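Local coordinates for protein catalase-3 (Neurospora crassa, PDB 4AJ9) that breaks down hydrogen peroxide to oxygen and water with a heme cofactor, probably protecting the cell from peroxide toxicity, at residues Gly198-Met206 against Phe254-Ala262; Phe522-Leu532 against Glu662-Leu671. All blocks are in the same frame, centred on the assembly; numbering follows the deposited sequence.

Contact 1 of 2, residues Gly198-Met206 against Phe254-Ala262; sequences GIPRSYRHM and FHRQDLWDA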
loop_
_atom_site.group_PDB
_atom_site.type_symbol
_atom_site.label_atom_id
_atom_site.label_comp_id
_atom_site.label_asym_id
_atom_site.label_seq_id
_atom_site.Cartn_x
_atom_site.Cartn_y
_atom_site.Cartn_z
ATOM N N GLY C 198 31.775 8.789 -16.112
ATOM C CA GLY C 198 30.498 9.470 -15.970
ATOM C C GLY C 198 29.665 9.374 -17.231
ATOM O O GLY C 198 28.434 9.503 -17.180
ATOM N N ILE C 199 30.341 9.153 -18.364
ATOM C CA ILE C 199 29.683 9.099 -19.676
ATOM C C ILE C 199 30.179 7.947 -20.555
ATOM O O ILE C 199 30.731 8.161 -21.655
ATOM C CB ILE C 199 29.819 10.434 -20.447
ATOM C CG1 ILE C 199 31.275 10.926 -20.446
ATOM C CG2 ILE C 199 28.931 11.480 -19.842
ATOM C CD1 ILE C 199 31.477 12.260 -21.219
ATOM N N PRO C 200 29.969 6.711 -20.083
ATOM C CA PRO C 200 30.412 5.514 -20.795
ATOM C C PRO C 200 29.702 5.383 -22.123
ATOM O O PRO C 200 28.565 5.856 -22.285
ATOM C CB PRO C 200 29.985 4.372 -19.856
ATOM C CG PRO C 200 28.879 4.950 -19.043
ATOM C CD PRO C 200 29.268 6.377 -18.830
ATOM N N ARG C 201 30.379 4.740 -23.064
ATOM C CA ARG C 201 29.827 4.447 -24.384
ATOM C C ARG C 201 28.675 3.448 -24.294
ATOM O O ARG C 201 27.714 3.523 -25.068
ATOM C CB ARG C 201 30.941 3.927 -25.303
ATOM C CG ARG C 201 30.464 3.121 -26.498
ATOM C CD ARG C 201 29.545 3.932 -27.426
ATOM N NE ARG C 201 29.269 3.140 -28.619
ATOM C CZ ARG C 201 28.372 2.161 -28.658
ATOM N NH1 ARG C 201 27.640 1.882 -27.584
ATOM N NH2 ARG C 201 28.201 1.467 -29.771
ATOM N N SER C 202 28.755 2.520 -23.344
ATOM C CA SER C 202 27.654 1.581 -23.109
ATOM C C SER C 202 27.864 0.850 -21.798
ATOM O O SER C 202 28.935 0.956 -21.195
ATOM C CB SER C 202 27.562 0.557 -24.235
ATOM O OG SER C 202 28.448 -0.527 -24.003
ATOM N N TYR C 203 26.843 0.109 -21.359
ATOM C CA TYR C 203 26.955 -0.729 -20.164
ATOM C C TYR C 203 28.035 -1.768 -20.411
ATOM O O TYR C 203 28.747 -2.174 -19.491
ATOM C CB TYR C 203 25.645 -1.466 -19.891
ATOM C CG TYR C 203 24.429 -0.592 -19.624
ATOM C CD1 TYR C 203 24.536 0.632 -18.973
ATOM C CD2 TYR C 203 23.159 -1.036 -19.984
ATOM C CE1 TYR C 203 23.383 1.417 -18.719
ATOM C CE2 TYR C 203 22.037 -0.279 -19.743
ATOM C CZ TYR C 203 22.146 0.937 -19.102
ATOM O OH TYR C 203 20.987 1.658 -18.883
ATOM N N ARG C 204 28.144 -2.195 -21.666
ATOM C CA ARG C 204 29.070 -3.258 -22.051
ATOM C C ARG C 204 30.526 -2.809 -21.991
ATOM O O ARG C 204 31.437 -3.643 -21.939
ATOM C CB ARG C 204 28.736 -3.773 -23.453
ATOM C CG ARG C 204 27.331 -4.344 -23.572
ATOM C CD ARG C 204 27.021 -4.783 -24.992
ATOM N NE ARG C 204 27.180 -3.694 -25.949
ATOM C CZ ARG C 204 28.045 -3.693 -26.962
ATOM N NH1 ARG C 204 28.842 -4.734 -27.169
ATOM N NH2 ARG C 204 28.109 -2.644 -27.773
ATOM N N HIS C 205 30.733 -1.493 -21.991
ATOM C CA HIS C 205 32.069 -0.912 -21.955
ATOM C C HIS C 205 32.395 -0.252 -20.615
ATOM O O HIS C 205 33.117 0.749 -20.577
ATOM C CB HIS C 205 32.240 0.094 -23.092
ATOM C CG HIS C 205 32.144 -0.524 -24.452
ATOM N ND1 HIS C 205 30.942 -0.710 -25.100
ATOM C CD2 HIS C 205 33.096 -1.027 -25.274
ATOM C CE1 HIS C 205 31.158 -1.285 -26.269
ATOM N NE2 HIS C 205 32.457 -1.496 -26.396
ATOM N N MET C 206 31.851 -0.817 -19.535
ATOM C CA MET C 206 32.157 -0.403 -18.166
ATOM C C MET C 206 32.809 -1.539 -17.386
ATOM O O MET C 206 32.462 -2.710 -17.574
ATOM C CB MET C 206 30.874 -0.033 -17.401
ATOM C CG MET C 206 29.955 0.975 -18.077
ATOM S SD MET C 206 28.571 1.452 -17.003
ATOM C CE MET C 206 27.862 -0.147 -16.602
ATOM N N PHE C 254 19.731 5.092 -25.484
ATOM C CA PHE C 254 20.936 4.654 -26.184
ATOM C C PHE C 254 21.551 3.416 -25.532
ATOM O O PHE C 254 21.884 2.442 -26.214
ATOM C CB PHE C 254 21.944 5.805 -26.227
ATOM C CG PHE C 254 23.246 5.473 -26.941
ATOM C CD1 PHE C 254 23.287 5.349 -28.328
ATOM C CD2 PHE C 254 24.433 5.355 -26.227
ATOM C CE1 PHE C 254 24.479 5.071 -28.986
ATOM C CE2 PHE C 254 25.630 5.084 -26.879
ATOM C CZ PHE C 254 25.649 4.939 -28.268
ATOM N N HIS C 255 21.712 3.446 -24.213
ATOM C CA HIS C 255 22.387 2.340 -23.529
ATOM C C HIS C 255 21.520 1.081 -23.420
ATOM O O HIS C 255 22.004 -0.035 -23.627
ATOM C CB HIS C 255 22.894 2.758 -22.148
ATOM C CG HIS C 255 24.087 3.666 -22.186
ATOM N ND1 HIS C 255 24.502 4.395 -21.092
ATOM C CD2 HIS C 255 24.954 3.963 -23.186
ATOM C CE1 HIS C 255 25.569 5.106 -21.416
ATOM N NE2 HIS C 255 25.861 4.864 -22.683
ATOM N N ARG C 256 20.246 1.238 -23.077
ATOM C CA ARG C 256 19.402 0.055 -23.018
ATOM C C ARG C 256 19.207 -0.551 -24.410
ATOM O O ARG C 256 19.093 -1.761 -24.533
ATOM C CB ARG C 256 18.063 0.309 -22.308
ATOM C CG ARG C 256 17.117 1.275 -22.974
ATOM C CD ARG C 256 15.775 1.322 -22.214
ATOM N NE ARG C 256 15.973 1.665 -20.799
ATOM C CZ ARG C 256 14.995 1.816 -19.911
ATOM N NH1 ARG C 256 13.729 1.660 -20.273
ATOM N NH2 ARG C 256 15.286 2.136 -18.655
ATOM N N GLN C 257 19.162 0.285 -25.447
ATOM C CA GLN C 257 19.104 -0.242 -26.809
ATOM C C GLN C 257 20.405 -0.978 -27.173
ATOM O O GLN C 257 20.369 -2.049 -27.790
ATOM C CB GLN C 257 18.811 0.872 -27.827
ATOM C CG GLN C 257 18.506 0.358 -29.238
ATOM C CD GLN C 257 17.103 -0.236 -29.360
ATOM O OE1 GLN C 257 16.104 0.483 -29.265
ATOM N NE2 GLN C 257 17.025 -1.549 -29.582
ATOM N N ASP C 258 21.548 -0.404 -26.800
ATOM C CA ASP C 258 22.847 -1.015 -27.117
ATOM C C ASP C 258 22.941 -2.430 -26.523
ATOM O O ASP C 258 23.341 -3.378 -27.194
ATOM C CB ASP C 258 24.000 -0.124 -26.626
ATOM C CG ASP C 258 25.330 -0.849 -26.588
ATOM O OD1 ASP C 258 25.524 -1.707 -25.694
ATOM O OD2 ASP C 258 26.187 -0.567 -27.454
ATOM N N LEU C 259 22.555 -2.573 -25.264
ATOM C CA LEU C 259 22.611 -3.873 -24.592
ATOM C C LEU C 259 21.649 -4.865 -25.238
ATOM O O LEU C 259 21.999 -6.030 -25.495
ATOM C CB LEU C 259 22.257 -3.693 -23.113
ATOM C CG LEU C 259 22.210 -4.957 -22.262
ATOM C CD1 LEU C 259 23.562 -5.635 -22.261
ATOM C CD2 LEU C 259 21.763 -4.611 -20.848
ATOM N N TRP C 260 20.426 -4.406 -25.479
ATOM C CA TRP C 260 19.411 -5.241 -26.105
ATOM C C TRP C 260 19.918 -5.739 -27.448
ATOM O O TRP C 260 19.771 -6.917 -27.768
ATOM C CB TRP C 260 18.115 -4.456 -26.326
ATOM C CG TRP C 260 16.957 -5.318 -26.764
ATOM C CD1 TRP C 260 16.622 -5.672 -28.046
ATOM C CD2 TRP C 260 15.985 -5.940 -25.912
ATOM N NE1 TRP C 260 15.499 -6.481 -28.036
ATOM C CE2 TRP C 260 15.093 -6.657 -26.738
ATOM C CE3 TRP C 260 15.787 -5.963 -24.526
ATOM C CZ2 TRP C 260 14.012 -7.380 -26.223
ATOM C CZ3 TRP C 260 14.702 -6.678 -24.020
ATOM C CH2 TRP C 260 13.840 -7.380 -24.866
ATOM N N ASP C 261 20.499 -4.833 -28.233
ATOM C CA ASP C 261 20.922 -5.153 -29.599
ATOM C C ASP C 261 22.083 -6.138 -29.602
ATOM O O ASP C 261 22.123 -7.067 -30.413
ATOM C CB ASP C 261 21.339 -3.889 -30.379
ATOM C CG ASP C 261 20.159 -3.056 -30.847
ATOM O OD1 ASP C 261 19.007 -3.537 -30.808
ATOM O OD2 ASP C 261 20.397 -1.911 -31.272
ATOM N N ALA C 262 23.043 -5.912 -28.710
ATOM C CA ALA C 262 24.212 -6.773 -28.618
ATOM C C ALA C 262 23.757 -8.196 -28.331
ATOM O O ALA C 262 24.232 -9.151 -28.946
ATOM C CB ALA C 262 25.165 -6.272 -27.530
HETATM O O HOH W 1 26.721 -1.197 -30.296
HETATM O O HOH W 2 18.374 2.266 -19.469
HETATM O O HOH W 3 24.681 -0.955 -23.156
#
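The Y203 ring takes H255 CB over one face, a CH-pi contact 3.8 Å from CB to the ring centroid, and meets L259 CD2 at its edge. The H255 imidazole has the S202 backbone over one face and P200 O near its plane; the bond from H255 NE2 to P200 O (2.9 Å) is bent and weak. F254 CZ sits over one face of the R201 guanidinium, whose edge is turned to D258. R204 has A262 CB over a face of its guanidinium and holds the D258 carboxylate side-on, the two planes 25° apart: NE reaches OD1 at 2.6 Å and NH2 reaches OD2 at 2.8 Å, both nearly straight and on the syn side. The bend at chi3 (-57°) swings the R204 guanidinium onto that carboxylate. R201 NH1 adds a third bond to D258 OD2 (2.9 Å) from above the carboxylate plane, while its NE pairs with D586. A leucine in place of R204 would probably leave D258 OD1 without its charged mate and OD2 with R201 alone of the two arginines, the carboxylate freer to turn. A water joins Y203 N, H255 O and D258 OD1. Two arginines on one buried aspartate probably stabilise its negative charge, fixing the loop before strand 208-209 to helix 254-264 in the catalase domain.

Contact 2 of 2, residues Phe522-Leu532 against Glu662-Leu671; sequences FNESLPTIATL and EEGLKVFKFL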
loop_
_atom_site.group_PDB
_atom_site.type_symbol
_atom_site.label_atom_id
_atom_site.label_comp_id
_atom_site.label_asym_id
_atom_site.label_seq_id
_atom_site.Cartn_x
_atom_site.Cartn_y
_atom_site.Cartn_z
ATOM N N PHE C 522 41.048 6.061 -21.787
ATOM C CA PHE C 522 41.582 6.467 -23.082
ATOM C C PHE C 522 43.040 6.063 -23.342
ATOM O O PHE C 522 43.543 6.227 -24.453
ATOM C CB PHE C 522 41.397 7.975 -23.263
ATOM C CG PHE C 522 39.963 8.390 -23.337
ATOM C CD1 PHE C 522 39.252 8.239 -24.505
ATOM C CD2 PHE C 522 39.321 8.904 -22.226
ATOM C CE1 PHE C 522 37.926 8.610 -24.578
ATOM C CE2 PHE C 522 37.994 9.278 -22.293
ATOM C CZ PHE C 522 37.298 9.129 -23.475
ATOM N N ASN C 523 43.720 5.522 -22.337
ATOM C CA ASN C 523 45.107 5.106 -22.553
ATOM C C ASN C 523 45.218 3.691 -23.132
ATOM O O ASN C 523 46.279 3.076 -23.091
ATOM C CB ASN C 523 45.931 5.237 -21.264
ATOM C CG ASN C 523 45.724 4.076 -20.316
ATOM O OD1 ASN C 523 44.722 3.371 -20.393
ATOM N ND2 ASN C 523 46.677 3.870 -19.412
ATOM N N GLU C 524 44.123 3.179 -23.678
ATOM C CA GLU C 524 44.129 1.818 -24.195
ATOM C C GLU C 524 43.057 1.614 -25.265
ATOM O O GLU C 524 41.939 2.099 -25.135
ATOM C CB GLU C 524 43.939 0.826 -23.049
ATOM C CG GLU C 524 44.036 -0.621 -23.477
ATOM C CD GLU C 524 44.226 -1.568 -22.306
ATOM O OE1 GLU C 524 43.699 -1.279 -21.207
ATOM O OE2 GLU C 524 44.910 -2.599 -22.488
ATOM N N SER C 525 43.406 0.885 -26.318
ATOM C CA SER C 525 42.507 0.683 -27.440
ATOM C C SER C 525 41.600 -0.518 -27.183
ATOM O O SER C 525 41.930 -1.388 -26.373
ATOM C CB SER C 525 43.313 0.502 -28.730
ATOM O OG SER C 525 44.109 -0.668 -28.657
ATOM N N LEU C 526 40.455 -0.571 -27.859
ATOM C CA LEU C 526 39.496 -1.652 -27.614
ATOM C C LEU C 526 39.994 -3.011 -28.092
ATOM O O LEU C 526 40.666 -3.109 -29.125
ATOM C CB LEU C 526 38.146 -1.335 -28.267
ATOM C CG LEU C 526 37.490 -0.040 -27.802
ATOM C CD1 LEU C 526 36.216 0.226 -28.603
ATOM C CD2 LEU C 526 37.202 -0.111 -26.311
ATOM N N PRO C 527 39.648 -4.074 -27.345
ATOM C CA PRO C 527 40.070 -5.442 -27.668
ATOM C C PRO C 527 39.281 -6.006 -28.833
ATOM O O PRO C 527 39.762 -6.887 -29.553
ATOM C CB PRO C 527 39.766 -6.219 -26.377
ATOM C CG PRO C 527 38.627 -5.471 -25.753
ATOM C CD PRO C 527 38.853 -4.013 -26.103
ATOM N N THR C 528 38.070 -5.496 -29.023
ATOM C CA THR C 528 37.244 -5.917 -30.142
ATOM C C THR C 528 36.388 -4.759 -30.644
ATOM O O THR C 528 36.049 -3.846 -29.884
ATOM C CB THR C 528 36.338 -7.106 -29.760
ATOM O OG1 THR C 528 35.558 -7.492 -30.897
ATOM C CG2 THR C 528 35.405 -6.739 -28.609
ATOM N N ILE C 529 36.046 -4.790 -31.924
ATOM C CA ILE C 529 35.145 -3.786 -32.475
ATOM C C ILE C 529 33.777 -4.382 -32.827
ATOM O O ILE C 529 32.922 -3.701 -33.384
ATOM C CB ILE C 529 35.759 -3.079 -33.686
ATOM C CG1 ILE C 529 35.995 -4.077 -34.825
ATOM C CG2 ILE C 529 37.046 -2.365 -33.266
ATOM C CD1 ILE C 529 36.180 -3.418 -36.195
ATOM N N ALA C 530 33.566 -5.646 -32.468
ATOM C CA ALA C 530 32.270 -6.277 -32.670
ATOM C C ALA C 530 31.153 -5.403 -32.097
ATOM O O ALA C 530 31.321 -4.794 -31.039
ATOM C CB ALA C 530 32.241 -7.649 -32.028
ATOM N N THR C 531 30.030 -5.350 -32.812
ATOM C CA THR C 531 28.852 -4.561 -32.441
ATOM C C THR C 531 28.980 -3.056 -32.661
ATOM O O THR C 531 27.972 -2.360 -32.656
ATOM C CB THR C 531 28.418 -4.765 -30.976
ATOM O OG1 THR C 531 29.228 -3.944 -30.115
ATOM C CG2 THR C 531 28.533 -6.227 -30.572
ATOM N N LEU C 532 30.192 -2.536 -32.824
ATOM C CA LEU C 532 30.323 -1.097 -33.008
ATOM C C LEU C 532 29.604 -0.668 -34.299
ATOM O O LEU C 532 29.416 -1.469 -35.220
ATOM C CB LEU C 532 31.781 -0.638 -32.986
ATOM C CG LEU C 532 32.501 -0.867 -31.651
ATOM C CD1 LEU C 532 33.825 -0.131 -31.628
ATOM C CD2 LEU C 532 31.634 -0.451 -30.466
ATOM N N GLU C 662 38.134 0.369 -39.628
ATOM C CA GLU C 662 38.213 -0.719 -38.666
ATOM C C GLU C 662 39.382 -0.524 -37.708
ATOM O O GLU C 662 39.274 -0.842 -36.522
ATOM C CB GLU C 662 38.254 -2.077 -39.368
ATOM C CG GLU C 662 36.955 -2.409 -40.093
ATOM C CD GLU C 662 37.024 -3.709 -40.871
ATOM O OE1 GLU C 662 38.142 -4.246 -41.026
ATOM O OE2 GLU C 662 35.966 -4.195 -41.328
ATOM N N GLU C 663 40.488 0.019 -38.212
ATOM C CA GLU C 663 41.618 0.351 -37.351
ATOM C C GLU C 663 41.274 1.476 -36.379
ATOM O O GLU C 663 41.570 1.397 -35.184
ATOM C CB GLU C 663 42.854 0.717 -38.189
ATOM C CG GLU C 663 43.596 -0.504 -38.694
ATOM C CD GLU C 663 44.619 -0.174 -39.759
ATOM O OE1 GLU C 663 45.078 0.988 -39.811
ATOM O OE2 GLU C 663 44.958 -1.079 -40.550
ATOM N N GLY C 664 40.643 2.522 -36.897
ATOM C CA GLY C 664 40.282 3.668 -36.085
ATOM C C GLY C 664 39.291 3.316 -34.989
ATOM O O GLY C 664 39.325 3.911 -33.911
ATOM N N LEU C 665 38.413 2.353 -35.260
ATOM C CA LEU C 665 37.386 1.973 -34.283
ATOM C C LEU C 665 37.994 1.348 -33.043
ATOM O O LEU C 665 37.433 1.466 -31.958
ATOM C CB LEU C 665 36.334 1.041 -34.896
ATOM C CG LEU C 665 35.233 1.719 -35.715
ATOM C CD1 LEU C 665 34.482 0.698 -36.545
ATOM C CD2 LEU C 665 34.269 2.495 -34.827
ATOM N N LYS C 666 39.145 0.696 -33.197
ATOM C CA LYS C 666 39.870 0.160 -32.043
ATOM C C LYS C 666 40.417 1.282 -31.163
ATOM O O LYS C 666 40.350 1.201 -29.942
ATOM C CB LYS C 666 41.000 -0.785 -32.474
ATOM C CG LYS C 666 40.524 -2.152 -32.962
ATOM C CD LYS C 666 41.659 -3.180 -32.989
ATOM C CE LYS C 666 41.114 -4.605 -33.098
ATOM N NZ LYS C 666 42.155 -5.649 -32.842
ATOM N N VAL C 667 40.958 2.329 -31.786
ATOM C CA VAL C 667 41.385 3.521 -31.050
ATOM C C VAL C 667 40.158 4.206 -30.430
ATOM O O VAL C 667 40.216 4.754 -29.325
ATOM C CB VAL C 667 42.094 4.512 -31.983
ATOM C CG1 VAL C 667 42.503 5.765 -31.228
ATOM C CG2 VAL C 667 43.310 3.847 -32.642
ATOM N N PHE C 668 39.066 4.180 -31.187
ATOM C CA PHE C 668 37.736 4.629 -30.760
ATOM C C PHE C 668 37.499 6.146 -30.678
ATOM O O PHE C 668 36.573 6.663 -31.301
ATOM C CB PHE C 668 37.281 3.938 -29.468
ATOM C CG PHE C 668 35.845 4.196 -29.159
ATOM C CD1 PHE C 668 34.852 3.554 -29.883
ATOM C CD2 PHE C 668 35.484 5.118 -28.195
ATOM C CE1 PHE C 668 33.518 3.806 -29.631
ATOM C CE2 PHE C 668 34.153 5.381 -27.943
ATOM C CZ PHE C 668 33.166 4.726 -28.661
ATOM N N LYS C 669 38.308 6.850 -29.896
ATOM C CA LYS C 669 38.289 8.308 -29.903
ATOM C C LYS C 669 39.663 8.848 -30.265
ATOM O O LYS C 669 40.687 8.398 -29.735
ATOM C CB LYS C 669 37.870 8.870 -28.541
ATOM C CG LYS C 669 36.431 8.561 -28.139
ATOM C CD LYS C 669 35.435 9.262 -29.037
ATOM C CE LYS C 669 34.160 9.602 -28.261
ATOM N NZ LYS C 669 33.038 9.924 -29.178
ATOM N N PHE C 670 39.678 9.823 -31.165
ATOM C CA PHE C 670 40.917 10.448 -31.578
ATOM C C PHE C 670 41.141 11.741 -30.816
ATOM O O PHE C 670 40.625 12.793 -31.180
ATOM C CB PHE C 670 40.934 10.628 -33.093
ATOM C CG PHE C 670 41.164 9.345 -33.820
ATOM C CD1 PHE C 670 40.124 8.454 -34.021
ATOM C CD2 PHE C 670 42.439 8.989 -34.235
ATOM C CE1 PHE C 670 40.340 7.252 -34.659
ATOM C CE2 PHE C 670 42.663 7.786 -34.877
ATOM C CZ PHE C 670 41.607 6.915 -35.093
ATOM N N LEU C 671 41.922 11.634 -29.746
ATOM C CA LEU C 671 42.050 12.696 -28.755
ATOM C C LEU C 671 42.883 13.884 -29.228
ATOM O O LEU C 671 42.973 14.900 -28.533
ATOM C CB LEU C 671 42.640 12.137 -27.457
ATOM C CG LEU C 671 41.842 11.017 -26.788
ATOM C CD1 LEU C 671 42.527 10.575 -25.486
ATOM C CD2 LEU C 671 40.410 11.465 -26.529
#
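I529 and L526 press against the end of helix 654-667, where L665 in its last turn and F668 just beyond it complete the apolar centre. I529 CG2 rests on L665 CB at 3.8 Å and, more tightly than usual for two carbons, on K666 CG at 3.5 Å. With CG1 lodged between the backbone N and the carbonyl carbon (chi1 63°), I529 sends its other branch, ending in CD1, across E662 CB at about a right angle. L526 CD1 approaches CD1 of the F668 ring at 3.8 Å, coming in obliquely. L532 CD1 also touches F668 CD1, and it meets L665 CD2 at 4.2 Å, the two leucine side chains running alongside but pointing opposite ways.

A second apolar patch joins the start of 522-532 to the end of 662-671. F522 CB meets L671 CD1 at 3.6 Å, and K669 CG lies at the edge of the F522 ring, touching CE1. The lysine chain bends at chi2 (-67°) on its way to a salt bridge with E243. L671 continues onto helix 454-468 through V455 and F459.

Toward the polar edge, L526 N gives a hydrogen bond of 2.7 Å to K666 O, with an N-H...O angle of 162°, and S525 CB packs beside the same carbonyl. F668, just beyond the helix, has positive phi and is the first residue to leave helical geometry. The extended aliphatic part of K666 runs past L526 O.

T528 OG1 accepts from A530 N in an ST turn, and a type II turn from I529 to L532 leads into strand 533-537. The chemistry is thus mainly apolar packing, with one backbone bond satisfying a carbonyl of the final helical turn and fixing the linker along it.

In the fold
From the N terminus, contact 1 comes first: the loop 198-206, after helix 187-193, is rejoined by helix 254-264 once strands 208-209, 214-217 and 223-232 and helix 241-250 have passed. Contact 2 opens only later, where 522-532 leads from the helices ending at 489-499 into the parallel sheet of the C-terminal domain, and closes at 662-671, the end of that domain's last helix and the turn after it. The two closures are therefore in series, neither nested nor crossed, yet their centres lie about 15 Å apart and they touch. R204 NH2 probably hydrogen-bonds T531 OG1, while R201 packs on F668 and L532. Together they tie the catalase domain to the C-terminal domain.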